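Local coordinates for 4-alpha-glucanotransferase (Corynebacterium glutamicum, PDB 5B68), which is an amylomaltase-family enzyme whose main domain is a TIM barrel, carried together with an N-terminal beta-sandwich domain, at residues T238-I243 with V389-G394; P407-G412 with Q427-P432; H461-F466 with P515-A520. All blocks are in the same frame, centred on the assembly; numbering follows the deposited sequence.

Contact 1: residues T238-I243 with V389-G394; sequences TTRRFI and VGVHPG
A water molecule joins Thr238 to His392, donating one hydrogen to His392 O at 2.6 Å and the other to Thr238 O at 2.9 Å. It supplies a donor to each of two main-chain carbonyls, which cannot bond to one another, and a backbone bond between His392 and Pro237 fastens the same end. Beyond the water the contact becomes apolar. The CB bond of Val391 is directed toward 238-243, and its CG1 lies 3.6 Å from Arg240 CG and 3.8 Å from Thr239 C, the side chains of Val391 and Arg240 crossing at about a right angle.

The two segments are loops that follow strands 215-218 and 382-387, neighbours in the parallel barrel sheet, and so lie at its C-terminal rim, where TIM barrels generally carry their active sites; a bound glycerol is hydrogen-bonded to Arg240 NE. The Arg240 chain passes over Gly390, with CD 3.7 Å from Gly390 N, and a bend at chi3 (-61°) turns NE out of line with the preceding carbons. Gly390 CA and Val389 O lie over one face of the guanidinium, the oxygen offset toward the rim. Although NH2 comes within 3.4 Å of Val389 O, the angle is too poor for a hydrogen bond, and NH2 instead bonds to Ala388 O.

Thr239 turns its CB away from 389-394, and its OG1 closes an ST turn by accepting from Arg241 N at 3.1 Å (N-H...O 164°). The Asp397 carboxylate fixes this turn through both oxygens, OD1 bonding to Thr239 OG1 and OD2 to Arg240 N.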
ATOM      1  N   THR A 238      11.303   0.306  -3.743  1.00 20.54           N
ATOM      2  CA  THR A 238      12.057  -0.810  -4.411  1.00 22.02           C
ATOM      3  C   THR A 238      11.495  -2.164  -3.999  1.00 20.98           C
ATOM      4  O   THR A 238      11.674  -3.172  -4.713  1.00 21.76           O
ATOM      5  CB  THR A 238      13.595  -0.690  -4.140  1.00 21.43           C
ATOM      6  OG1 THR A 238      14.344  -1.249  -5.254  1.00 21.77           O
ATOM      7  CG2 THR A 238      13.990  -1.330  -2.891  1.00 21.52           C
ATOM      8  N   THR A 239      10.738  -2.199  -2.920  1.00 17.68           N
ATOM      9  CA  THR A 239      10.143  -3.432  -2.396  1.00 18.57           C
ATOM     10  C   THR A 239       8.902  -2.929  -1.666  1.00 22.20           C
ATOM     11  O   THR A 239       8.855  -1.736  -1.281  1.00 21.00           O
ATOM     12  CB  THR A 239      11.107  -4.166  -1.432  1.00 21.59           C
ATOM     13  OG1 THR A 239      10.505  -5.330  -0.836  1.00 19.03           O
ATOM     14  CG2 THR A 239      11.686  -3.255  -0.265  1.00 23.98           C
ATOM     15  N   ARG A 240       7.914  -3.786  -1.459  1.00 19.45           N
ATOM     16  CA  ARG A 240       6.835  -3.482  -0.543  1.00 19.40           C
ATOM     17  C   ARG A 240       6.956  -4.266   0.783  1.00 19.47           C
ATOM     18  O   ARG A 240       6.076  -4.217   1.675  1.00 21.42           O
ATOM     19  CB  ARG A 240       5.488  -3.733  -1.210  1.00 19.58           C
ATOM     20  CG  ARG A 240       5.279  -2.751  -2.325  1.00 20.77           C
ATOM     21  CD  ARG A 240       3.888  -2.777  -2.830  1.00 20.77           C
ATOM     22  NE  ARG A 240       3.482  -4.077  -3.382  1.00 22.96           N
ATOM     23  CZ  ARG A 240       2.216  -4.484  -3.433  1.00 25.16           C
ATOM     24  NH1 ARG A 240       1.931  -5.671  -4.009  1.00 25.30           N
ATOM     25  NH2 ARG A 240       1.219  -3.713  -2.927  1.00 20.96           N
ATOM     26  N   ARG A 241       8.024  -5.005   0.950  1.00 18.99           N
ATOM     27  CA  ARG A 241       8.187  -5.788   2.148  1.00 19.38           C
ATOM     28  C   ARG A 241       9.106  -5.097   3.153  1.00 19.72           C
ATOM     29  O   ARG A 241       8.745  -4.890   4.269  1.00 19.20           O
ATOM     30  CB  ARG A 241       8.780  -7.127   1.811  1.00 20.35           C
ATOM     31  CG  ARG A 241       8.960  -8.045   3.000  1.00 21.29           C
ATOM     32  CD  ARG A 241       9.331  -9.477   2.695  1.00 20.26           C
ATOM     33  NE  ARG A 241       9.753 -10.132   3.894  1.00 23.46           N
ATOM     34  CZ  ARG A 241      10.261 -11.367   3.941  1.00 26.39           C
ATOM     35  NH1 ARG A 241      10.737 -11.798   5.092  1.00 24.10           N
ATOM     36  NH2 ARG A 241      10.323 -12.157   2.835  1.00 22.54           N
ATOM     37  N   PHE A 242      10.314  -4.808   2.718  1.00 18.78           N
ATOM     38  CA  PHE A 242      11.310  -4.245   3.593  1.00 19.36           C
ATOM     39  C   PHE A 242      11.198  -2.745   3.773  1.00 19.34           C
ATOM     40  O   PHE A 242      10.498  -2.097   3.051  1.00 19.45           O
ATOM     41  CB  PHE A 242      12.687  -4.713   3.172  1.00 19.61           C
ATOM     42  CG  PHE A 242      12.788  -6.191   3.163  1.00 18.61           C
ATOM     43  CD1 PHE A 242      12.929  -6.871   4.333  1.00 19.91           C
ATOM     44  CD2 PHE A 242      12.640  -6.889   1.999  1.00 21.46           C
ATOM     45  CE1 PHE A 242      12.984  -8.236   4.340  1.00 24.14           C
ATOM     46  CE2 PHE A 242      12.688  -8.253   1.994  1.00 24.15           C
ATOM     47  CZ  PHE A 242      12.864  -8.924   3.169  1.00 21.47           C
ATOM     48  N   ILE A 243      11.890  -2.235   4.780  1.00 18.74           N
ATOM     49  CA  ILE A 243      11.650  -0.882   5.308  1.00 21.10           C
ATOM     50  C   ILE A 243      12.800   0.057   4.972  1.00 20.17           C
ATOM     51  O   ILE A 243      13.967  -0.369   4.960  1.00 20.23           O
ATOM     52  CB  ILE A 243      11.524  -0.947   6.826  1.00 22.59           C
ATOM     53  CG1 ILE A 243      10.462  -1.972   7.284  1.00 22.94           C
ATOM     54  CG2 ILE A 243      11.279   0.423   7.457  1.00 22.27           C
ATOM     55  CD1 ILE A 243       9.074  -1.695   6.805  1.00 29.78           C
ATOM     56  N   VAL A 389       0.815   0.558  -3.999  1.00 22.78           N
ATOM     57  CA  VAL A 389       0.267  -0.385  -4.985  1.00 25.80           C
ATOM     58  C   VAL A 389       1.345  -1.303  -5.597  1.00 22.31           C
ATOM     59  O   VAL A 389       1.056  -2.406  -6.042  1.00 19.99           O
ATOM     60  CB  VAL A 389      -0.398   0.300  -6.230  1.00 30.63           C
ATOM     61  CG1 VAL A 389      -1.333  -0.729  -6.864  1.00 38.07           C
ATOM     62  CG2 VAL A 389      -1.175   1.496  -5.854  1.00 36.73           C
ATOM     63  N   GLY A 390       2.554  -0.790  -5.685  1.00 19.67           N
ATOM     64  CA  GLY A 390       3.561  -1.505  -6.440  1.00 21.85           C
ATOM     65  C   GLY A 390       4.936  -0.938  -6.279  1.00 21.64           C
ATOM     66  O   GLY A 390       5.198  -0.123  -5.433  1.00 23.69           O
ATOM     67  N   VAL A 391       5.834  -1.459  -7.091  1.00 23.07           N
ATOM     68  CA  VAL A 391       7.285  -1.246  -6.869  1.00 22.92           C
ATOM     69  C   VAL A 391       7.919  -0.669  -8.113  1.00 25.48           C
ATOM     70  O   VAL A 391       7.371  -0.773  -9.193  1.00 25.60           O
ATOM     71  CB  VAL A 391       8.020  -2.538  -6.474  1.00 23.78           C
ATOM     72  CG1 VAL A 391       7.474  -3.132  -5.180  1.00 24.77           C
ATOM     73  CG2 VAL A 391       8.010  -3.587  -7.602  1.00 22.05           C
ATOM     74  N   HIS A 392       9.120  -0.151  -7.932  1.00 27.37           N
ATOM     75  CA  HIS A 392       9.921   0.428  -9.007  1.00 31.31           C
ATOM     76  C   HIS A 392      10.373  -0.712  -9.935  1.00 26.55           C
ATOM     77  O   HIS A 392      10.809  -1.737  -9.441  1.00 27.52           O
ATOM     78  CB  HIS A 392      11.132   1.109  -8.424  1.00 30.51           C
ATOM     79  CG  HIS A 392      11.855   1.987  -9.391  1.00 34.50           C
ATOM     80  ND1 HIS A 392      12.587   1.487 -10.427  1.00 33.66           N
ATOM     81  CD2 HIS A 392      11.975   3.339  -9.464  1.00 39.92           C
ATOM     82  CE1 HIS A 392      13.139   2.482 -11.105  1.00 37.24           C
ATOM     83  NE2 HIS A 392      12.795   3.615 -10.530  1.00 32.48           N
ATOM     84  N   PRO A 393      10.202  -0.550 -11.276  1.00 25.83           N
ATOM     85  CA  PRO A 393      10.479  -1.626 -12.260  1.00 26.30           C
ATOM     86  C   PRO A 393      11.938  -2.169 -12.346  1.00 29.29           C
ATOM     87  O   PRO A 393      12.170  -3.290 -12.789  1.00 33.56           O
ATOM     88  CB  PRO A 393      10.098  -0.989 -13.589  1.00 30.23           C
ATOM     89  CG  PRO A 393      10.177   0.494 -13.353  1.00 27.19           C
ATOM     90  CD  PRO A 393       9.636   0.639 -11.932  1.00 27.64           C
ATOM     91  N   GLY A 394      12.907  -1.386 -11.946  1.00 30.74           N
ATOM     92  CA  GLY A 394      14.303  -1.868 -11.958  1.00 30.87           C
ATOM     93  C   GLY A 394      14.847  -2.207 -10.597  1.00 29.48           C
ATOM     94  O   GLY A 394      16.038  -2.252 -10.429  1.00 30.01           O
TER
HETATM   95  O   HOH W   1      11.532  -3.463  -7.611  1.00 19.56           O

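Contact 2: residues P407-G412 with Q427-P432; sequences PDASVG and QPPWHP
Val411 and Gln427 form the tight half of this contact. Val411 N donates to Gln427 O at 2.9 Å with an N-H...O angle of 157°, the donor lying in the carbonyl plane. Carbon also lines this oxygen: Ser410 CA makes a C-H...O contact with Gln427 O at 3.5 Å, and Val411 CG2 stands 3.4 Å from it. Val411 holds CG1 anti to its backbone N (chi1 -179°), which places CG2 beside the N and therefore near both the bonded carbonyl and the Pro429 ring, whose CB is 3.8 Å from CG2. The Gln427 side chain crosses that of Val411 obliquely, with OE1 3.8 Å from Val411 CB; this oxygen is buried and has no hydrogen-bond partner in the model.

Pro429 continues the close packing toward Ala409, its CD resting 3.4 Å from Ala409 O and its CG 4.0 Å from Ala409 CB. Past this point the fit slackens. Pro407, exposed and two residues before the strand, offers little more than its CA, which lies 4.0 Å from Pro428 CB, while its own CB points away from the other segment.

Strand 409-413 runs between strands 423-424 and 467-472 of a small antiparallel sheet, and the loop that follows strand 423-424 stays bonded to strand 409-413 at Gln427 and then brings Pro429 against side chains of the sheet. There Pro429 also packs on Leu468 and Val470 of strand 467-472, while Trp430 turns away to lie against helix 441-452.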
ATOM      1  N   PRO A 407       6.807  -8.389 -15.936  1.00 24.44           N
ATOM      2  CA  PRO A 407       7.473  -7.107 -16.105  1.00 26.39           C
ATOM      3  C   PRO A 407       7.331  -6.418 -17.479  1.00 26.44           C
ATOM      4  O   PRO A 407       7.572  -5.214 -17.558  1.00 25.25           O
ATOM      5  CB  PRO A 407       8.973  -7.442 -15.781  1.00 29.23           C
ATOM      6  CG  PRO A 407       9.089  -8.896 -16.043  1.00 29.69           C
ATOM      7  CD  PRO A 407       7.779  -9.459 -15.601  1.00 28.54           C
ATOM      8  N   ASP A 408       6.846  -7.109 -18.512  1.00 26.44           N
ATOM      9  CA  ASP A 408       6.601  -6.417 -19.786  1.00 25.05           C
ATOM     10  C   ASP A 408       5.294  -5.670 -19.829  1.00 25.34           C
ATOM     11  O   ASP A 408       4.946  -5.097 -20.850  1.00 28.26           O
ATOM     12  CB  ASP A 408       6.722  -7.413 -20.923  1.00 27.76           C
ATOM     13  CG  ASP A 408       8.176  -7.893 -21.148  1.00 31.73           C
ATOM     14  OD1 ASP A 408       9.107  -7.305 -20.625  1.00 31.10           O
ATOM     15  OD2 ASP A 408       8.385  -8.834 -21.910  1.00 34.04           O
ATOM     16  N   ALA A 409       4.546  -5.668 -18.725  1.00 24.02           N
ATOM     17  CA  ALA A 409       3.365  -4.828 -18.579  1.00 23.01           C
ATOM     18  C   ALA A 409       3.698  -3.791 -17.496  1.00 22.89           C
ATOM     19  O   ALA A 409       4.571  -3.997 -16.604  1.00 22.39           O
ATOM     20  CB  ALA A 409       2.128  -5.660 -18.165  1.00 25.13           C
ATOM     21  N   SER A 410       2.957  -2.701 -17.548  1.00 22.06           N
ATOM     22  CA  SER A 410       3.138  -1.617 -16.631  1.00 21.53           C
ATOM     23  C   SER A 410       1.743  -1.231 -16.096  1.00 21.88           C
ATOM     24  O   SER A 410       0.786  -1.078 -16.857  1.00 23.06           O
ATOM     25  CB  SER A 410       3.885  -0.450 -17.355  1.00 24.13           C
ATOM     26  OG  SER A 410       4.218   0.514 -16.394  1.00 28.37           O
ATOM     27  N   VAL A 411       1.634  -1.052 -14.818  1.00 20.02           N
ATOM     28  CA  VAL A 411       0.358  -0.697 -14.125  1.00 20.45           C
ATOM     29  C   VAL A 411       0.018   0.773 -14.240  1.00 22.80           C
ATOM     30  O   VAL A 411       0.883   1.618 -14.144  1.00 24.20           O
ATOM     31  CB  VAL A 411       0.379  -1.061 -12.627  1.00 20.46           C
ATOM     32  CG1 VAL A 411      -0.945  -0.704 -11.954  1.00 21.49           C
ATOM     33  CG2 VAL A 411       0.630  -2.527 -12.442  1.00 20.94           C
ATOM     34  N   GLY A 412      -1.271   1.059 -14.413  1.00 23.37           N
ATOM     35  CA  GLY A 412      -1.687   2.459 -14.451  1.00 24.98           C
ATOM     36  C   GLY A 412      -3.168   2.631 -14.362  1.00 25.88           C
ATOM     37  O   GLY A 412      -3.843   1.918 -13.616  1.00 24.68           O
ATOM     38  N   GLN A 427       4.722   0.459 -12.491  1.00 25.45           N
ATOM     39  CA  GLN A 427       4.974  -0.732 -11.699  1.00 23.53           C
ATOM     40  C   GLN A 427       4.777  -2.024 -12.478  1.00 21.90           C
ATOM     41  O   GLN A 427       3.876  -2.100 -13.273  1.00 21.77           O
ATOM     42  CB  GLN A 427       4.067  -0.709 -10.484  1.00 26.68           C
ATOM     43  CG  GLN A 427       4.201   0.554  -9.661  1.00 31.21           C
ATOM     44  CD  GLN A 427       2.883   1.029  -9.138  1.00 34.81           C
ATOM     45  OE1 GLN A 427       1.861   0.453  -9.437  1.00 40.12           O
ATOM     46  NE2 GLN A 427       2.904   2.061  -8.330  1.00 34.95           N
ATOM     47  N   PRO A 428       5.578  -3.050 -12.211  1.00 22.04           N
ATOM     48  CA  PRO A 428       5.271  -4.348 -12.815  1.00 20.73           C
ATOM     49  C   PRO A 428       4.179  -5.073 -12.033  1.00 19.05           C
ATOM     50  O   PRO A 428       4.253  -5.137 -10.814  1.00 22.83           O
ATOM     51  CB  PRO A 428       6.614  -5.084 -12.741  1.00 22.16           C
ATOM     52  CG  PRO A 428       7.283  -4.555 -11.533  1.00 24.27           C
ATOM     53  CD  PRO A 428       6.821  -3.108 -11.436  1.00 22.82           C
ATOM     54  N   PRO A 429       3.159  -5.604 -12.707  1.00 18.62           N
ATOM     55  CA  PRO A 429       2.097  -6.230 -11.920  1.00 19.36           C
ATOM     56  C   PRO A 429       2.477  -7.621 -11.494  1.00 19.63           C
ATOM     57  O   PRO A 429       3.269  -8.284 -12.120  1.00 19.86           O
ATOM     58  CB  PRO A 429       0.946  -6.276 -12.891  1.00 19.82           C
ATOM     59  CG  PRO A 429       1.572  -6.359 -14.247  1.00 20.43           C
ATOM     60  CD  PRO A 429       2.805  -5.522 -14.131  1.00 20.74           C
ATOM     61  N   TRP A 430       1.751  -8.138 -10.523  1.00 19.45           N
ATOM     62  CA  TRP A 430       1.835  -9.545 -10.223  1.00 19.34           C
ATOM     63  C   TRP A 430       1.417 -10.314 -11.474  1.00 19.98           C
ATOM     64  O   TRP A 430       0.593  -9.871 -12.233  1.00 20.22           O
ATOM     65  CB  TRP A 430       0.819  -9.932  -9.160  1.00 17.76           C
ATOM     66  CG  TRP A 430       0.976  -9.423  -7.781  1.00 18.86           C
ATOM     67  CD1 TRP A 430       0.064  -8.719  -7.082  1.00 19.39           C
ATOM     68  CD2 TRP A 430       2.058  -9.669  -6.881  1.00 18.35           C
ATOM     69  NE1 TRP A 430       0.509  -8.468  -5.818  1.00 20.46           N
ATOM     70  CE2 TRP A 430       1.734  -9.046  -5.664  1.00 21.08           C
ATOM     71  CE3 TRP A 430       3.270 -10.336  -6.986  1.00 20.61           C
ATOM     72  CZ2 TRP A 430       2.578  -9.072  -4.573  1.00 21.03           C
ATOM     73  CZ3 TRP A 430       4.100 -10.359  -5.900  1.00 20.47           C
ATOM     74  CH2 TRP A 430       3.756  -9.729  -4.713  1.00 22.76           C
ATOM     75  N   HIS A 431       2.007 -11.475 -11.667  1.00 18.40           N
ATOM     76  CA  HIS A 431       1.506 -12.410 -12.622  1.00 20.08           C
ATOM     77  C   HIS A 431       0.355 -13.177 -11.918  1.00 21.96           C
ATOM     78  O   HIS A 431       0.608 -13.824 -10.895  1.00 20.55           O
ATOM     79  CB  HIS A 431       2.640 -13.386 -13.028  1.00 21.36           C
ATOM     80  CG  HIS A 431       2.232 -14.312 -14.115  1.00 22.61           C
ATOM     81  ND1 HIS A 431       2.784 -14.309 -15.377  1.00 27.35           N
ATOM     82  CD2 HIS A 431       1.223 -15.206 -14.154  1.00 23.29           C
ATOM     83  CE1 HIS A 431       2.132 -15.175 -16.134  1.00 21.84           C
ATOM     84  NE2 HIS A 431       1.211 -15.761 -15.401  1.00 26.31           N
ATOM     85  N   PRO A 432      -0.901 -13.065 -12.417  1.00 18.62           N
ATOM     86  CA  PRO A 432      -2.024 -13.687 -11.721  1.00 21.95           C
ATOM     87  C   PRO A 432      -1.933 -15.198 -11.459  1.00 22.76           C
ATOM     88  O   PRO A 432      -2.510 -15.652 -10.455  1.00 29.28           O
ATOM     89  CB  PRO A 432      -3.212 -13.425 -12.612  1.00 21.60           C
ATOM     90  CG  PRO A 432      -2.803 -12.259 -13.489  1.00 22.94           C
ATOM     91  CD  PRO A 432      -1.309 -12.247 -13.563  1.00 18.32           C
TER

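Contact 3: residues H461-F466 with P515-A520; sequences HVLGLF and PWVQDA
A 3-10 turn, residues 462-465, packs here against the start of helix 515-523, and Phe466, just after it, carries the contact by setting its ring on Val517. Val517 CG1 stands almost on the ring axis, 3.6 Å from the Phe466 centroid and 6° off the normal, a CH-pi contact in which the methyl touches all six carbons about evenly. Chi1 of Val517 (173°) puts CG1 anti to the backbone N, and this methyl also meets Leu463 CD1 at 4.0 Å, on a different side from the ring.

The elements joined are the loop after strand 456-459 and the helix that follows strand 504-507. Since these strands are adjacent in the barrel sheet, the contact ties consecutive beta-alpha units of the TIM barrel. Trp516, Val517 and Ala520 meet one face and two parts of the rim: Ala520 CB lies in the Phe466 ring plane, 3.9 Å from CE2, and Trp516 meets a different part of the edge. Phe466 turns its edge toward the six-membered ring of the tryptophan in an offset edge-to-face pair, with centroids 5.7 Å apart and planes at 71°; Phe466 CD2 comes to 3.7 Å from Trp516 CZ3.

The Trp516 ring has Val517 CG2 over the centre of one face. His487 adds a third ring, meeting both Phe466 and Trp516, while Val491 of helix 487-500 also packs on Phe466.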
ATOM      1  N   HIS A 461      -5.137   1.938  -3.724  1.00 21.20           N
ATOM      2  CA  HIS A 461      -5.672   1.272  -4.906  1.00 21.81           C
ATOM      3  C   HIS A 461      -6.215  -0.142  -4.636  1.00 19.18           C
ATOM      4  O   HIS A 461      -5.735  -1.104  -5.178  1.00 18.98           O
ATOM      5  CB  HIS A 461      -4.645   1.233  -6.025  1.00 22.05           C
ATOM      6  CG  HIS A 461      -5.248   1.028  -7.378  1.00 28.84           C
ATOM      7  ND1 HIS A 461      -6.174   1.893  -7.914  1.00 29.95           N
ATOM      8  CD2 HIS A 461      -5.066   0.057  -8.301  1.00 28.42           C
ATOM      9  CE1 HIS A 461      -6.531   1.464  -9.108  1.00 30.93           C
ATOM     10  NE2 HIS A 461      -5.872   0.354  -9.366  1.00 30.50           N
ATOM     11  N   VAL A 462      -7.182  -0.240  -3.746  1.00 18.98           N
ATOM     12  CA  VAL A 462      -7.683  -1.531  -3.308  1.00 18.45           C
ATOM     13  C   VAL A 462      -8.309  -2.316  -4.457  1.00 19.45           C
ATOM     14  O   VAL A 462      -8.365  -3.519  -4.430  1.00 17.41           O
ATOM     15  CB  VAL A 462      -8.646  -1.409  -2.139  1.00 20.17           C
ATOM     16  CG1 VAL A 462      -9.965  -0.846  -2.593  1.00 22.34           C
ATOM     17  CG2 VAL A 462      -8.796  -2.749  -1.447  1.00 19.20           C
ATOM     18  N   LEU A 463      -8.806  -1.613  -5.462  1.00 20.04           N
ATOM     19  CA  LEU A 463      -9.342  -2.315  -6.671  1.00 20.49           C
ATOM     20  C   LEU A 463      -8.369  -3.317  -7.313  1.00 18.20           C
ATOM     21  O   LEU A 463      -8.817  -4.289  -7.923  1.00 18.55           O
ATOM     22  CB  LEU A 463      -9.841  -1.314  -7.686  1.00 21.18           C
ATOM     23  CG  LEU A 463     -10.556  -1.896  -8.907  1.00 22.81           C
ATOM     24  CD1 LEU A 463     -11.851  -2.639  -8.613  1.00 23.80           C
ATOM     25  CD2 LEU A 463     -10.742  -0.790  -9.961  1.00 29.64           C
ATOM     26  N   GLY A 464      -7.064  -3.070  -7.124  1.00 16.30           N
ATOM     27  CA  GLY A 464      -5.967  -3.941  -7.508  1.00 19.48           C
ATOM     28  C   GLY A 464      -5.970  -5.305  -6.877  1.00 19.55           C
ATOM     29  O   GLY A 464      -5.203  -6.182  -7.310  1.00 24.88           O
ATOM     30  N   LEU A 465      -6.787  -5.521  -5.867  1.00 19.03           N
ATOM     31  CA  LEU A 465      -6.985  -6.872  -5.330  1.00 18.27           C
ATOM     32  C   LEU A 465      -7.889  -7.664  -6.294  1.00 20.72           C
ATOM     33  O   LEU A 465      -8.008  -8.902  -6.150  1.00 20.78           O
ATOM     34  CB  LEU A 465      -7.581  -6.798  -3.950  1.00 21.21           C
ATOM     35  CG  LEU A 465      -6.765  -6.034  -2.867  1.00 24.06           C
ATOM     36  CD1 LEU A 465      -7.622  -5.958  -1.611  1.00 26.74           C
ATOM     37  CD2 LEU A 465      -5.490  -6.703  -2.512  1.00 26.31           C
ATOM     38  N   PHE A 466      -8.610  -6.954  -7.193  1.00 17.32           N
ATOM     39  CA  PHE A 466      -9.537  -7.533  -8.130  1.00 17.79           C
ATOM     40  C   PHE A 466      -8.984  -7.573  -9.547  1.00 19.32           C
ATOM     41  O   PHE A 466      -9.143  -8.558 -10.252  1.00 19.81           O
ATOM     42  CB  PHE A 466     -10.884  -6.784  -8.081  1.00 17.92           C
ATOM     43  CG  PHE A 466     -11.539  -6.818  -6.710  1.00 19.08           C
ATOM     44  CD1 PHE A 466     -11.125  -5.954  -5.712  1.00 19.73           C
ATOM     45  CD2 PHE A 466     -12.537  -7.740  -6.428  1.00 19.61           C
ATOM     46  CE1 PHE A 466     -11.721  -5.981  -4.473  1.00 20.68           C
ATOM     47  CE2 PHE A 466     -13.108  -7.786  -5.192  1.00 22.70           C
ATOM     48  CZ  PHE A 466     -12.679  -6.907  -4.176  1.00 20.02           C
ATOM     49  N   PRO A 515     -21.025  -3.713  -7.976  1.00 25.28           N
ATOM     50  CA  PRO A 515     -21.545  -3.993  -6.639  1.00 27.51           C
ATOM     51  C   PRO A 515     -20.883  -5.191  -5.972  1.00 22.62           C
ATOM     52  O   PRO A 515     -20.629  -5.130  -4.757  1.00 25.62           O
ATOM     53  CB  PRO A 515     -23.037  -4.282  -6.875  1.00 28.95           C
ATOM     54  CG  PRO A 515     -23.351  -3.590  -8.163  1.00 31.75           C
ATOM     55  CD  PRO A 515     -22.089  -3.638  -8.994  1.00 29.88           C
ATOM     56  N   TRP A 516     -20.582  -6.232  -6.742  1.00 23.04           N
ATOM     57  CA  TRP A 516     -19.939  -7.460  -6.177  1.00 21.73           C
ATOM     58  C   TRP A 516     -18.553  -7.140  -5.530  1.00 22.32           C
ATOM     59  O   TRP A 516     -18.177  -7.759  -4.543  1.00 22.09           O
ATOM     60  CB  TRP A 516     -19.818  -8.574  -7.169  1.00 23.51           C
ATOM     61  CG  TRP A 516     -18.889  -8.438  -8.283  1.00 23.51           C
ATOM     62  CD1 TRP A 516     -19.161  -7.917  -9.543  1.00 23.07           C
ATOM     63  CD2 TRP A 516     -17.511  -8.883  -8.321  1.00 24.15           C
ATOM     64  NE1 TRP A 516     -18.031  -8.001 -10.331  1.00 25.31           N
ATOM     65  CE2 TRP A 516     -17.018  -8.600  -9.625  1.00 24.74           C
ATOM     66  CE3 TRP A 516     -16.662  -9.467  -7.384  1.00 25.33           C
ATOM     67  CZ2 TRP A 516     -15.717  -8.816  -9.992  1.00 24.30           C
ATOM     68  CZ3 TRP A 516     -15.331  -9.739  -7.762  1.00 24.84           C
ATOM     69  CH2 TRP A 516     -14.880  -9.408  -9.080  1.00 27.30           C
ATOM     70  N   VAL A 517     -17.845  -6.177  -6.101  1.00 20.78           N
ATOM     71  CA  VAL A 517     -16.522  -5.780  -5.621  1.00 20.48           C
ATOM     72  C   VAL A 517     -16.673  -5.083  -4.271  1.00 21.11           C
ATOM     73  O   VAL A 517     -16.010  -5.476  -3.324  1.00 18.43           O
ATOM     74  CB  VAL A 517     -15.807  -4.899  -6.663  1.00 21.27           C
ATOM     75  CG1 VAL A 517     -14.501  -4.320  -6.180  1.00 21.35           C
ATOM     76  CG2 VAL A 517     -15.658  -5.633  -7.993  1.00 21.88           C
ATOM     77  N   GLN A 518     -17.538  -4.052  -4.197  1.00 19.41           N
ATOM     78  CA  GLN A 518     -17.858  -3.357  -2.975  1.00 23.26           C
ATOM     79  C   GLN A 518     -18.280  -4.358  -1.913  1.00 23.27           C
ATOM     80  O   GLN A 518     -17.788  -4.320  -0.812  1.00 20.85           O
ATOM     81  CB  GLN A 518     -19.000  -2.371  -3.226  1.00 28.57           C
ATOM     82  CG  GLN A 518     -18.534  -1.214  -4.110  1.00 37.23           C
ATOM     83  CD  GLN A 518     -19.533  -0.065  -4.214  1.00 50.95           C
ATOM     84  OE1 GLN A 518     -20.738  -0.276  -4.095  1.00 47.10           O
ATOM     85  NE2 GLN A 518     -19.026   1.161  -4.456  1.00 60.95           N
ATOM     86  N   ASP A 519     -19.115  -5.313  -2.265  1.00 22.87           N
ATOM     87  CA  ASP A 519     -19.606  -6.272  -1.325  1.00 25.49           C
ATOM     88  C   ASP A 519     -18.524  -7.248  -0.854  1.00 24.48           C
ATOM     89  O   ASP A 519     -18.520  -7.650   0.320  1.00 21.97           O
ATOM     90  CB  ASP A 519     -20.802  -7.072  -1.891  1.00 31.09           C
ATOM     91  CG  ASP A 519     -22.080  -6.235  -1.988  1.00 39.30           C
ATOM     92  OD1 ASP A 519     -22.141  -5.168  -1.341  1.00 47.46           O
ATOM     93  OD2 ASP A 519     -23.010  -6.623  -2.739  1.00 47.03           O
ATOM     94  N   ALA A 520     -17.667  -7.640  -1.751  1.00 20.56           N
ATOM     95  CA  ALA A 520     -16.575  -8.566  -1.370  1.00 19.17           C
ATOM     96  C   ALA A 520     -15.682  -7.901  -0.283  1.00 20.16           C
ATOM     97  O   ALA A 520     -15.243  -8.578   0.614  1.00 21.95           O
ATOM     98  CB  ALA A 520     -15.736  -8.916  -2.562  1.00 19.95           C
TER

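Contacts 1 and 2 are largely buried and directly continuous, with Val391 O against Pro428 CD and Arg240 NH1 against the Trp430 ring; contact 3 is only partly buried, with the exposed Trp516 at its border. Contact 1 joins barrel loops through a water bridge and the packing of Arg240 on Val391 and Gly390, contact 2 joins a proline-rich loop to a small sheet through a backbone bond, and contact 3 is wholly apolar and aromatic. Segment 461-466 leads into strand 467-472, one of the partners of strand 409-413, which relates contacts 2 and 3 although they do not touch. Val389 CG2 against His461 CB joins contacts 1 and 3.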